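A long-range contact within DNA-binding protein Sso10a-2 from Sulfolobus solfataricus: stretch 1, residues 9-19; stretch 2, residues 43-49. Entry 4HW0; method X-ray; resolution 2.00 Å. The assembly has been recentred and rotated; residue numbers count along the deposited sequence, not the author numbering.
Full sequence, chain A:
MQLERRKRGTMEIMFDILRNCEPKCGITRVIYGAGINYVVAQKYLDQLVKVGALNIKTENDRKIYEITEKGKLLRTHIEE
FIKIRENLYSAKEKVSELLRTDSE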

# COMPACT_ATOMS: atom_id res chain seq x y z
N GLY A 9 -0.73 7.69 -10.89
CA GLY A 9 -1.29 8.78 -10.12
C GLY A 9 -0.36 9.97 -10.11
O GLY A 9 0.66 10.01 -10.81
N THR A 10 -0.78 10.98 -9.38
CA THR A 10 -0.12 12.23 -9.32
C THR A 10 1.30 12.12 -8.79
O THR A 10 2.18 12.78 -9.34
N MSE A 11 1.51 11.28 -7.76
CA MSE A 11 2.79 11.19 -7.07
C MSE A 11 3.78 10.64 -8.09
O MSE A 11 4.89 11.15 -8.30
N GLU A 12 3.38 9.61 -8.75
CA GLU A 12 4.24 9.00 -9.69
C GLU A 12 4.57 9.83 -10.92
O GLU A 12 5.67 9.74 -11.45
N ILE A 13 3.63 10.61 -11.41
CA ILE A 13 3.96 11.51 -12.50
C ILE A 13 5.00 12.49 -12.04
O ILE A 13 5.91 12.83 -12.72
N MSE A 14 4.78 13.04 -10.83
CA MSE A 14 5.75 13.98 -10.31
C MSE A 14 7.12 13.39 -10.22
O MSE A 14 8.12 14.04 -10.51
N PHE A 15 7.22 12.15 -9.77
CA PHE A 15 8.49 11.46 -9.70
C PHE A 15 9.11 11.37 -11.07
O PHE A 15 10.31 11.63 -11.24
N ASP A 16 8.29 10.99 -12.05
CA ASP A 16 8.80 10.87 -13.43
C ASP A 16 9.25 12.20 -14.04
O ASP A 16 10.21 12.26 -14.74
N ILE A 17 8.61 13.29 -13.65
CA ILE A 17 9.17 14.59 -13.99
C ILE A 17 10.50 14.90 -13.29
O ILE A 17 11.49 15.32 -13.91
N LEU A 18 10.48 14.82 -11.98
CA LEU A 18 11.61 15.19 -11.20
C LEU A 18 12.88 14.45 -11.53
O LEU A 18 13.99 15.02 -11.46
N ARG A 19 12.74 13.17 -11.82
CA ARG A 19 13.95 12.37 -12.06
C ARG A 19 14.50 12.72 -13.40
O ARG A 19 15.59 12.29 -13.73
N LYS A 43 0.38 21.43 -16.31
CA LYS A 43 -0.27 21.40 -14.99
C LYS A 43 0.70 20.98 -13.85
O LYS A 43 0.78 21.60 -12.76
N TYR A 44 1.37 19.85 -14.04
CA TYR A 44 2.30 19.35 -13.03
C TYR A 44 3.50 20.20 -12.80
O TYR A 44 3.92 20.36 -11.65
N LEU A 45 4.08 20.74 -13.86
CA LEU A 45 5.20 21.65 -13.69
C LEU A 45 4.79 22.81 -12.80
O LEU A 45 5.56 23.23 -11.98
N ASP A 46 3.62 23.36 -13.06
CA ASP A 46 3.17 24.49 -12.29
C ASP A 46 2.97 24.17 -10.80
O ASP A 46 3.41 24.92 -9.93
N GLN A 47 2.41 23.01 -10.53
CA GLN A 47 2.31 22.47 -9.20
C GLN A 47 3.67 22.30 -8.50
O GLN A 47 3.84 22.71 -7.35
N LEU A 48 4.63 21.76 -9.21
CA LEU A 48 5.98 21.54 -8.66
C LEU A 48 6.69 22.84 -8.37
O LEU A 48 7.43 22.95 -7.38
N VAL A 49 6.49 23.84 -9.22
CA VAL A 49 7.02 25.22 -8.91
C VAL A 49 6.33 25.76 -7.69
O VAL A 49 7.00 26.27 -6.73

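Two helices, 10-18 and 43-49, cross almost at right angles, with an angle of 83° between their directions. Their axes come no closer than 10.5 Å, so side chains fill the space between them. The contact is mostly apolar and has one hydrogen bond.

Tyr 44 is the centrepiece. Its CA-to-CB bond points toward the first helix, and chi1 is m (-78°) with chi2 at 82°. This conformation lays the ring among Thr 10, Ile 13, Met 14 and Ile 17, as a knob in a hole. Ile 13 covers one face: its CG2 lies 3.7 Å from the centroid of the Tyr 44 ring, only 9° off the ring normal, a CH-pi contact. Ile 13 is m,t, which also brings its CD1 to 3.5 Å from Tyr 44 OH. At the ring edge, Met 14 CG is 3.8 Å from Tyr 44 CD2. Ile 17, also m,t, places its CD1 3.5 Å from Tyr 44 CB, at the root of the side chain.

The phenol reaches as far as Thr 10, near the start of the first helix. Thr 10 OG1 donates a hydrogen bond to Tyr 44 OH, at 3.2 Å. The m rotamer of Thr 10 (chi1 -71°) sets OG1 within reach, although its CA-to-CB bond points sideways.

Met 14 is selenomethionine. Its CA-to-CB bond is also sideways, but the end of the chain comes nearer to the second helix. Chi1 is m and chi2 is t, so the chain extends; chi3, at 149°, lies between wells. The terminal CE sits 3.9 Å from Leu 48 CD2 and 3.7 Å from Gln 47 OE1. Gln 47 is m,t and lies at the margin of the contact.

Leu 48 points toward the first helix, one turn after Tyr 44. In its m,t rotamer, Leu 48 CD2 meets Met 14 CE and Leu 48 CD1 is 3.8 Å from Ile 17 CG2. Leu 18 CD2 lies near both methyls, 4.3 Å from Leu 48 CD1 and 4.4 Å from Leu 48 CD2. Leu 18 and Leu 45 are likewise m,t. Both leave their backbones sideways, and their ends come nearer to the opposing helix. Leu 45 CD2 packs 4.0 Å from Ile 17 CG2. Ile 17 therefore touches three residues of the second helix.

Met 11, Glu 12 and Phe 15 point away. Asp 16 is out of reach and forms a salt bridge within its own stretch, with Arg 19 NE 2.9 Å from Asp 16 OD1.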

# COMPACT_ATOMS: atom_id res chain seq x y z
CB THR A 10 -0.93 13.21 -8.41
OG1 THR A 10 -2.15 13.58 -9.11
CG2 THR A 10 -0.17 14.48 -8.20
CB MSE A 11 2.77 10.35 -5.76
CG MSE A 11 2.28 11.26 -4.64
SE MSE A 11 2.35 10.18 -2.98
CE MSE A 11 1.36 11.46 -1.79
CB GLU A 12 3.65 7.68 -10.09
CG GLU A 12 4.57 6.89 -10.96
CD GLU A 12 4.10 5.44 -11.07
OE1 GLU A 12 3.02 5.06 -10.48
OE2 GLU A 12 4.85 4.74 -11.75
CB ILE A 13 2.67 12.20 -13.04
CG1 ILE A 13 1.86 11.18 -13.83
CG2 ILE A 13 2.99 13.33 -14.01
CD1 ILE A 13 0.42 11.59 -14.08
CB MSE A 14 5.28 14.48 -8.92
CG MSE A 14 4.08 15.33 -8.97
SE MSE A 14 3.67 16.04 -7.15
CE MSE A 14 2.88 17.72 -7.66
CB PHE A 15 8.35 10.06 -9.09
CG PHE A 15 9.59 9.21 -9.18
CD1 PHE A 15 10.67 9.47 -8.39
CD2 PHE A 15 9.66 8.15 -10.04
CE1 PHE A 15 11.85 8.71 -8.47
CE2 PHE A 15 10.78 7.33 -10.07
CZ PHE A 15 11.90 7.63 -9.30
CB ASP A 16 7.77 10.18 -14.31
CG ASP A 16 7.68 8.66 -14.03
OD1 ASP A 16 8.73 8.08 -13.68
OD2 ASP A 16 6.58 8.08 -14.13
CB ILE A 17 8.16 15.70 -13.69
CG1 ILE A 17 6.95 15.53 -14.58
CG2 ILE A 17 8.75 17.08 -13.90
CD1 ILE A 17 5.72 16.32 -14.24
CB LEU A 18 11.32 15.00 -9.72
CG LEU A 18 10.30 16.04 -9.19
CD1 LEU A 18 9.78 15.56 -7.88
CD2 LEU A 18 10.85 17.44 -9.11
CB ARG A 19 13.63 10.88 -11.88
CG ARG A 19 12.80 10.30 -12.99
CD ARG A 19 12.41 8.83 -12.74
NE ARG A 19 11.59 8.37 -13.87
CZ ARG A 19 12.09 8.12 -15.08
NH1 ARG A 19 13.40 8.26 -15.33
NH2 ARG A 19 11.28 7.73 -16.07
CB LYS A 43 -1.42 20.42 -15.06
CG LYS A 43 -2.10 20.29 -13.72
CD LYS A 43 -3.03 19.12 -13.61
CE LYS A 43 -3.81 19.16 -12.30
NZ LYS A 43 -4.95 18.22 -12.39
CB TYR A 44 2.78 17.95 -13.39
CG TYR A 44 1.73 16.94 -13.07
CD1 TYR A 44 0.67 16.69 -13.93
CD2 TYR A 44 1.82 16.22 -11.91
CE1 TYR A 44 -0.28 15.76 -13.63
CE2 TYR A 44 0.89 15.27 -11.61
CZ TYR A 44 -0.16 15.04 -12.47
OH TYR A 44 -1.09 14.11 -12.10
CB LEU A 45 5.72 22.15 -14.99
CG LEU A 45 6.46 21.08 -15.80
CD1 LEU A 45 6.62 21.54 -17.23
CD2 LEU A 45 7.81 20.77 -15.19
CB ASP A 46 1.90 25.09 -12.83
CG ASP A 46 1.57 26.41 -12.05
OD1 ASP A 46 2.42 27.38 -12.05
OD2 ASP A 46 0.57 26.43 -11.35
CB GLN A 47 1.52 21.20 -9.17
CG GLN A 47 0.04 21.42 -9.52
CD GLN A 47 -0.76 20.21 -9.20
OE1 GLN A 47 -0.20 19.08 -9.15
NE2 GLN A 47 -2.08 20.36 -9.10
CB LEU A 48 6.80 20.68 -9.67
CG LEU A 48 6.35 19.24 -9.67
CD1 LEU A 48 6.97 18.41 -10.78
CD2 LEU A 48 6.63 18.54 -8.33
CB VAL A 49 6.87 26.18 -10.11
CG1 VAL A 49 7.25 27.59 -9.73
CG2 VAL A 49 7.69 25.68 -11.34